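Local coordinates for protein glutathione S-transferase (Pseudomonas protegens, PDB 4IKH) that binds two glutathione molecules side by side and probably conjugates glutathione, through its thiol, to electrophilic compounds, at residues 30-33 with 34-37; 118-121 with 122-125; 180-183 with 184-187. One frame throughout, in Å; residues are numbered along the deposited sequence.

Contact 1: 30-33 with 34-37. With GSH (glutathione), chain B; GSH (glutathione), chain D.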
# COMPACT_ATOMS: atom_id res chain seq x y z
N THR A 30 17.13 0.24 -4.75
CA THR A 30 16.29 -0.90 -4.44
C THR A 30 15.00 -0.77 -5.25
O THR A 30 14.77 0.28 -5.84
CB THR A 30 15.96 -0.91 -2.94
OG1 THR A 30 14.97 0.09 -2.67
CG2 THR A 30 17.21 -0.62 -2.15
N PRO A 31 14.16 -1.83 -5.29
CA PRO A 31 12.91 -1.69 -6.06
C PRO A 31 12.06 -0.50 -5.59
O PRO A 31 11.53 0.22 -6.42
CB PRO A 31 12.16 -2.99 -5.76
CG PRO A 31 13.18 -3.95 -5.30
CD PRO A 31 14.31 -3.17 -4.70
N ASN A 32 11.94 -0.30 -4.28
CA ASN A 32 11.16 0.83 -3.78
C ASN A 32 11.83 2.17 -4.02
O ASN A 32 11.15 3.17 -4.28
CB ASN A 32 10.80 0.65 -2.30
CG ASN A 32 9.86 -0.51 -2.07
OD1 ASN A 32 8.84 -0.65 -2.76
ND2 ASN A 32 10.19 -1.35 -1.09
N GLY A 33 13.16 2.20 -3.96
CA GLY A 33 13.89 3.43 -4.20
C GLY A 33 13.86 3.87 -5.66
O GLY A 33 13.60 5.04 -5.96
N VAL A 34 14.11 2.94 -6.57
CA VAL A 34 14.13 3.30 -7.98
C VAL A 34 12.75 3.76 -8.47
O VAL A 34 12.66 4.42 -9.51
CB VAL A 34 14.68 2.17 -8.89
CG1 VAL A 34 16.07 1.75 -8.42
CG2 VAL A 34 13.75 0.98 -8.91
N LYS A 35 11.69 3.44 -7.73
CA LYS A 35 10.36 3.94 -8.09
C LYS A 35 10.40 5.46 -8.19
O LYS A 35 9.88 6.05 -9.14
CB LYS A 35 9.32 3.56 -7.03
CG LYS A 35 8.91 2.08 -6.95
CD LYS A 35 7.84 1.94 -5.82
CE LYS A 35 7.47 0.50 -5.50
NZ LYS A 35 6.66 0.43 -4.23
N VAL A 36 11.02 6.08 -7.19
CA VAL A 36 11.03 7.53 -7.04
C VAL A 36 12.07 8.22 -7.95
O VAL A 36 11.79 9.28 -8.51
CB VAL A 36 11.25 7.93 -5.57
CG1 VAL A 36 11.40 9.43 -5.42
CG2 VAL A 36 10.08 7.42 -4.72
N SER A 37 13.25 7.63 -8.08
CA SER A 37 14.27 8.19 -8.98
C SER A 37 13.83 8.07 -10.42
O SER A 37 14.06 8.98 -11.22
CB SER A 37 15.64 7.52 -8.77
OG SER A 37 15.53 6.11 -8.79
N1 GSH B . 6.23 0.60 1.88
CA1 GSH B . 7.53 1.17 1.82
C1 GSH B . 7.67 2.01 0.58
O11 GSH B . 7.04 1.69 -0.47
O12 GSH B . 8.42 3.05 0.57
CB1 GSH B . 8.55 0.09 1.78
CG1 GSH B . 9.93 0.75 1.78
CD1 GSH B . 11.02 -0.29 1.96
OE1 GSH B . 10.74 -1.45 2.17
N2 GSH B . 12.42 0.11 1.88
CA2 GSH B . 13.45 -0.86 2.05
C2 GSH B . 14.28 -0.37 3.23
O2 GSH B . 14.47 0.84 3.35
CB2 GSH B . 14.32 -0.94 0.84
SG2 GSH B . 13.40 -1.39 -0.62
N3 GSH B . 14.85 -1.29 4.20
CA3 GSH B . 15.64 -0.76 5.29
C3 GSH B . 15.30 -1.48 6.55
O31 GSH B . 14.20 -2.09 6.65
O32 GSH B . 16.11 -1.46 7.51
N1 GSH D . 15.58 -6.37 6.75
CA1 GSH D . 14.18 -6.23 6.66
C1 GSH D . 13.53 -7.54 6.34
O11 GSH D . 14.15 -8.63 6.57
O12 GSH D . 12.36 -7.57 5.85
CB1 GSH D . 13.87 -5.25 5.58
CG1 GSH D . 14.44 -5.71 4.23
CD1 GSH D . 13.68 -4.92 3.19
OE1 GSH D . 13.36 -3.78 3.46
N2 GSH D . 13.31 -5.50 1.89
CA2 GSH D . 12.57 -4.71 0.95
C2 GSH D . 11.10 -5.09 1.01
O2 GSH D . 10.77 -6.28 1.19
CB2 GSH D . 13.09 -4.94 -0.44
SG2 GSH D . 14.75 -4.37 -0.60
N3 GSH D . 10.03 -4.11 0.86
CA3 GSH D . 8.64 -4.56 0.93
C3 GSH D . 7.69 -3.61 0.26
O31 GSH D . 8.08 -2.79 -0.60
O32 GSH D . 6.47 -3.61 0.57

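Contact 2: 118-121 with 122-125. With GSH (glutathione), chain B.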
# COMPACT_ATOMS: atom_id res chain seq x y z
N ILE A 118 -4.74 4.67 -9.03
CA ILE A 118 -4.42 4.52 -7.61
C ILE A 118 -4.71 3.09 -7.17
O ILE A 118 -3.98 2.51 -6.37
CB ILE A 118 -5.19 5.56 -6.73
CG1 ILE A 118 -4.74 6.98 -7.10
CG2 ILE A 118 -4.93 5.33 -5.24
CD1 ILE A 118 -5.67 8.06 -6.61
N GLN A 119 -5.79 2.52 -7.71
CA GLN A 119 -6.16 1.13 -7.41
C GLN A 119 -5.05 0.13 -7.74
O GLN A 119 -4.76 -0.79 -6.96
CB GLN A 119 -7.44 0.78 -8.19
CG GLN A 119 -7.66 -0.71 -8.44
CD GLN A 119 -8.83 -0.97 -9.39
OE1 GLN A 119 -9.97 -1.10 -8.97
NE2 GLN A 119 -8.52 -1.06 -10.69
N TRP A 120 -4.44 0.30 -8.91
CA TRP A 120 -3.34 -0.58 -9.31
C TRP A 120 -2.08 -0.25 -8.52
O TRP A 120 -1.27 -1.13 -8.23
CB TRP A 120 -3.11 -0.54 -10.83
CG TRP A 120 -4.17 -1.34 -11.54
CD1 TRP A 120 -5.23 -0.86 -12.24
CD2 TRP A 120 -4.32 -2.76 -11.50
NE1 TRP A 120 -6.02 -1.90 -12.69
CE2 TRP A 120 -5.48 -3.08 -12.23
CE3 TRP A 120 -3.59 -3.80 -10.93
CZ2 TRP A 120 -5.92 -4.39 -12.40
CZ3 TRP A 120 -4.02 -5.10 -11.10
CH2 TRP A 120 -5.18 -5.38 -11.83
N LEU A 121 -1.91 1.03 -8.16
CA LEU A 121 -0.79 1.41 -7.29
C LEU A 121 -0.93 0.75 -5.92
O LEU A 121 0.05 0.27 -5.35
CB LEU A 121 -0.70 2.93 -7.15
CG LEU A 121 0.25 3.47 -6.06
CD1 LEU A 121 1.71 3.21 -6.36
CD2 LEU A 121 0.01 4.96 -5.82
N MSE A 122 -2.15 0.71 -5.39
CA MSE A 122 -2.39 0.04 -4.11
C MSE A 122 -2.15 -1.47 -4.22
O MSE A 122 -1.59 -2.08 -3.31
CB MSE A 122 -3.81 0.30 -3.61
CG MSE A 122 -4.04 1.73 -3.24
SE MSE A 122 -2.83 2.28 -1.81
CE MSE A 122 -3.68 4.01 -1.53
N PHE A 123 -2.57 -2.06 -5.33
CA PHE A 123 -2.27 -3.46 -5.63
C PHE A 123 -0.78 -3.76 -5.51
O PHE A 123 -0.39 -4.80 -4.98
CB PHE A 123 -2.79 -3.81 -7.03
CG PHE A 123 -2.39 -5.17 -7.53
CD1 PHE A 123 -3.07 -6.31 -7.11
CD2 PHE A 123 -1.35 -5.32 -8.44
CE1 PHE A 123 -2.73 -7.57 -7.60
CE2 PHE A 123 -0.98 -6.58 -8.93
CZ PHE A 123 -1.67 -7.70 -8.49
N GLN A 124 0.05 -2.84 -6.00
CA GLN A 124 1.50 -2.99 -5.88
C GLN A 124 1.94 -2.78 -4.41
O GLN A 124 2.69 -3.57 -3.86
CB GLN A 124 2.20 -1.97 -6.77
CG GLN A 124 3.72 -2.15 -6.82
CD GLN A 124 4.44 -1.59 -5.60
OE1 GLN A 124 4.21 -0.46 -5.18
NE2 GLN A 124 5.33 -2.40 -5.02
N MSE A 125 1.49 -1.67 -3.82
CA MSE A 125 1.87 -1.31 -2.45
C MSE A 125 1.55 -2.37 -1.41
O MSE A 125 2.36 -2.64 -0.51
CB MSE A 125 1.21 0.02 -2.06
CG MSE A 125 1.83 1.24 -2.77
SE MSE A 125 3.74 1.43 -2.31
CE MSE A 125 3.48 1.88 -0.36
N1 GSH B . 6.23 0.60 1.88
CA1 GSH B . 7.53 1.17 1.82
C1 GSH B . 7.67 2.01 0.58
O11 GSH B . 7.04 1.69 -0.47
O12 GSH B . 8.42 3.05 0.57
CB1 GSH B . 8.55 0.09 1.78
CG1 GSH B . 9.93 0.75 1.78
CD1 GSH B . 11.02 -0.29 1.96
OE1 GSH B . 10.74 -1.45 2.17
N2 GSH B . 12.42 0.11 1.88
CA2 GSH B . 13.45 -0.86 2.05
C2 GSH B . 14.28 -0.37 3.23
O2 GSH B . 14.47 0.84 3.35
CB2 GSH B . 14.32 -0.94 0.84
SG2 GSH B . 13.40 -1.39 -0.62
N3 GSH B . 14.85 -1.29 4.20
CA3 GSH B . 15.64 -0.76 5.29
C3 GSH B . 15.30 -1.48 6.55
O31 GSH B . 14.20 -2.09 6.65
O32 GSH B . 16.11 -1.46 7.51

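Contact 3: 180-183 with 184-187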
# COMPACT_ATOMS: atom_id res chain seq x y z
N ARG A 180 -2.00 4.65 -21.73
CA ARG A 180 -1.16 5.61 -21.03
C ARG A 180 -0.22 4.96 -20.02
O ARG A 180 -0.63 4.13 -19.20
CB ARG A 180 -2.04 6.63 -20.29
CG ARG A 180 -2.93 7.44 -21.22
CD ARG A 180 -2.57 8.91 -21.19
NE ARG A 180 -2.88 9.56 -22.45
CZ ARG A 180 -2.88 10.88 -22.64
NH1 ARG A 180 -2.60 11.69 -21.63
NH2 ARG A 180 -3.16 11.38 -23.83
N TYR A 181 1.06 5.35 -20.10
CA TYR A 181 2.07 4.99 -19.11
C TYR A 181 1.84 5.79 -17.82
O TYR A 181 1.79 7.02 -17.86
CB TYR A 181 3.43 5.34 -19.71
CG TYR A 181 4.66 5.20 -18.83
CD1 TYR A 181 5.10 3.95 -18.40
CD2 TYR A 181 5.43 6.31 -18.51
CE1 TYR A 181 6.26 3.82 -17.63
CE2 TYR A 181 6.58 6.20 -17.75
CZ TYR A 181 6.99 4.96 -17.32
OH TYR A 181 8.15 4.85 -16.58
N THR A 182 1.70 5.12 -16.67
CA THR A 182 1.35 5.86 -15.44
C THR A 182 2.24 5.52 -14.24
O THR A 182 3.12 4.68 -14.33
CB THR A 182 -0.13 5.64 -15.03
OG1 THR A 182 -0.32 4.27 -14.64
CG2 THR A 182 -1.09 5.98 -16.16
N ILE A 183 1.99 6.18 -13.10
CA ILE A 183 2.71 5.84 -11.87
C ILE A 183 2.53 4.38 -11.47
O ILE A 183 3.37 3.82 -10.78
CB ILE A 183 2.35 6.77 -10.65
CG1 ILE A 183 0.84 6.86 -10.41
CG2 ILE A 183 2.95 8.16 -10.84
CD1 ILE A 183 0.49 7.58 -9.07
N ALA A 184 1.44 3.76 -11.91
CA ALA A 184 1.23 2.33 -11.63
C ALA A 184 2.34 1.47 -12.23
O ALA A 184 2.80 0.50 -11.60
CB ALA A 184 -0.13 1.88 -12.14
N ASP A 185 2.77 1.80 -13.46
CA ASP A 185 3.86 1.05 -14.08
C ASP A 185 5.16 1.30 -13.34
O ASP A 185 5.93 0.38 -13.07
CB ASP A 185 4.00 1.45 -15.55
CG ASP A 185 2.71 1.30 -16.30
OD1 ASP A 185 2.29 0.13 -16.48
OD2 ASP A 185 2.10 2.32 -16.67
N ILE A 186 5.39 2.56 -12.99
CA ILE A 186 6.61 2.97 -12.31
C ILE A 186 6.75 2.28 -10.95
O ILE A 186 7.85 1.97 -10.51
CB ILE A 186 6.64 4.51 -12.15
CG1 ILE A 186 6.69 5.16 -13.54
CG2 ILE A 186 7.82 4.95 -11.31
CD1 ILE A 186 6.73 6.67 -13.50
N ALA A 187 5.62 2.03 -10.29
CA ALA A 187 5.63 1.35 -9.00
C ALA A 187 5.78 -0.17 -9.14
O ALA A 187 6.38 -0.83 -8.29
CB ALA A 187 4.37 1.69 -8.21
O HOH W 1 -0.49 2.51 -16.94

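Contact 1: 30-33 with 34-37
Val34 closes the first turn of helix 31-43, the helix of the beta-alpha-beta unit in the thioredoxin-like domain: its N donates to Thr30 O at 2.8 Å. Its two methyls straddle that same carbonyl oxygen, and a beta-branched side chain suits this spot against Pro190 of helix 183-196.

Lys35 comes next and runs its extended chain beside Asn32, the two side chains pointing the same way. Its CG touches Pro31 O, and its NZ reaches Asn32 OD1 at 2.8 Å, 16° off the carbonyl plane. Trp191 NE1 also donates to OD1, while NZ goes on to Gln124 and Ser92, so the amide cannot easily turn over. That fixes ND2 facing the ligands, where it gives a hydrogen bond to O31 of one glutathione (chain D), 2.6 Å away. An asparagine, acceptor and donor at once, joins lysine to tripeptide.

Val36 packs on Leu25 and Ile95, and Ser37 sends OG to Gly229 O. Their backbones share one acceptor: Val36 N donates to Gly33 O at 3.0 Å, and Ser37 N reaches Gly33 O more weakly at 3.4 Å.

Contact 2: 118-121 with 122-125
Trp120 and Phe123 form a T-shaped (edge-to-face) pair on this buried turn of the long helix 111-140. The rim of the indole's six-membered ring, at CE3 and CZ3, presses against one face of the phenyl ring, with Trp120 CE3 3.7 Å from Phe123 CD2 and the planes at 74°. CZ3 sits off-centre over that face, toward the phenyl rim. With CG anti to its backbone N (chi1 172°), Phe123 stands out from the helix, and the indole of Trp120 lies alongside, pointing the same way. Flat, bulky rings suit the place because they must also fill the hollow between helices: Phe123 packs on Leu162 and Val165 of helix 150-170, and Trp120 on His169.

Round the helix, the branched and flexible chains fit along one another. Met122, a selenomethionine, bends at chi2 and lays its CE methyl beside Ile118 CG2, 4.1 Å away. Leu121 CD1 abuts Met125 CG at the same 4.1 Å, and Met125, also a selenomethionine, then curls at chi2 and chi3, bringing its CE to 3.6 Å from O11 of the bound glutathione (chain B). Such pliable chains adapt to both a helix neighbour and a ligand.

Beneath these bumps run the regular helix bonds, among them Met122 N to Ile118 O at 2.7 Å and Met125 N to Leu121 O at 2.9 Å.

The turn also faces the dimer interface, where Trp120 meets Phe90 of the second subunit edge-to-face and Gln119 OE1 accepts from the backbone N of that Phe90. The side chains thus meet by apolar and aromatic contacts, with the helix bonds holding the backbone, while the buried glutamines spend their polar ends on partners beyond the contact, Gln124 OE1 on the ammonium of Lys35.

Contact 3: 180-183 with 184-187
Tyr181 carries its ring forward, alongside the first turn of helix 183-196, by setting CG opposite its backbone N (chi1 174°), and Asp185, with CG beside its own N (chi1 -55°), sends its carboxylate the other way, to the chain before the helix. The outcome is a capping box. Thr182 is the N-cap, and its N-H points straight at Asp185 OD2, N to O 2.8 Å, while Thr182 OG1 accepts from Ala184 N at 3.3 Å. Threonine suits the place because its hydroxyl stands in for the missing acceptor of a helix start, and aspartate because a negative group is favoured near the first-turn N-H groups of a helix, which lack acceptors from a preceding turn.

A water bridges the box: it accepts a hydrogen bond from Thr182 OG1 and donates to Asp185 OD2, at 2.6 Å, and to Arg180 O. Asp185 OD1 is used as well, by Ile176 N.

On the other flank Tyr181 and Ile186, the residue before the N-cap and the fourth after it, form a hydrophobic staple. Ile186 CG1 lies 3.4 Å from Tyr181 OH and 3.8 Å from CZ, the two side chains crossing at about a right angle. The ring runs nearly parallel to the Asp185 carboxylate, the planes 5° apart, and Arg223 adds a cation-pi contact. With Tyr181 replaced by an alanine, Ile186 CG1 would probably lose its cover and Arg223 its aromatic mate.

Box and staple together are a known helix-start signature of glutathione transferases. From this start the helix enters the core: Ile183 meets Met39 and Ile97, Ile186 packs on Ile38 and Leu96, and Ala187, small enough for close approach, lies against Leu121 of helix 111-140, leaving helix 183-196 wedged between helices 31-43, 92-103 and 111-140.

Overall arrangement
Along the chain the contacts follow one another without nesting: contact 1 starts helix 31-43 in the thioredoxin-like N-terminal domain, contact 2 lies within helix 111-140, and contact 3 starts helix 183-196, both of these in the helical part. Their centres form a compact triangle: contact 1 is about 15 Å from contact 2 and about 13 Å from contact 3, and contacts 2 and 3 are about 10 Å apart. Lys35 joins the corners, its NZ close to Gln124 OE1 and its CE packed on Ala187 O, while Leu121 touches both Ala187 and Ile183. The three helices thus converge next to the glutathione site, where contacts 1 and 2 reach the same ligand and contact 3 packs against both.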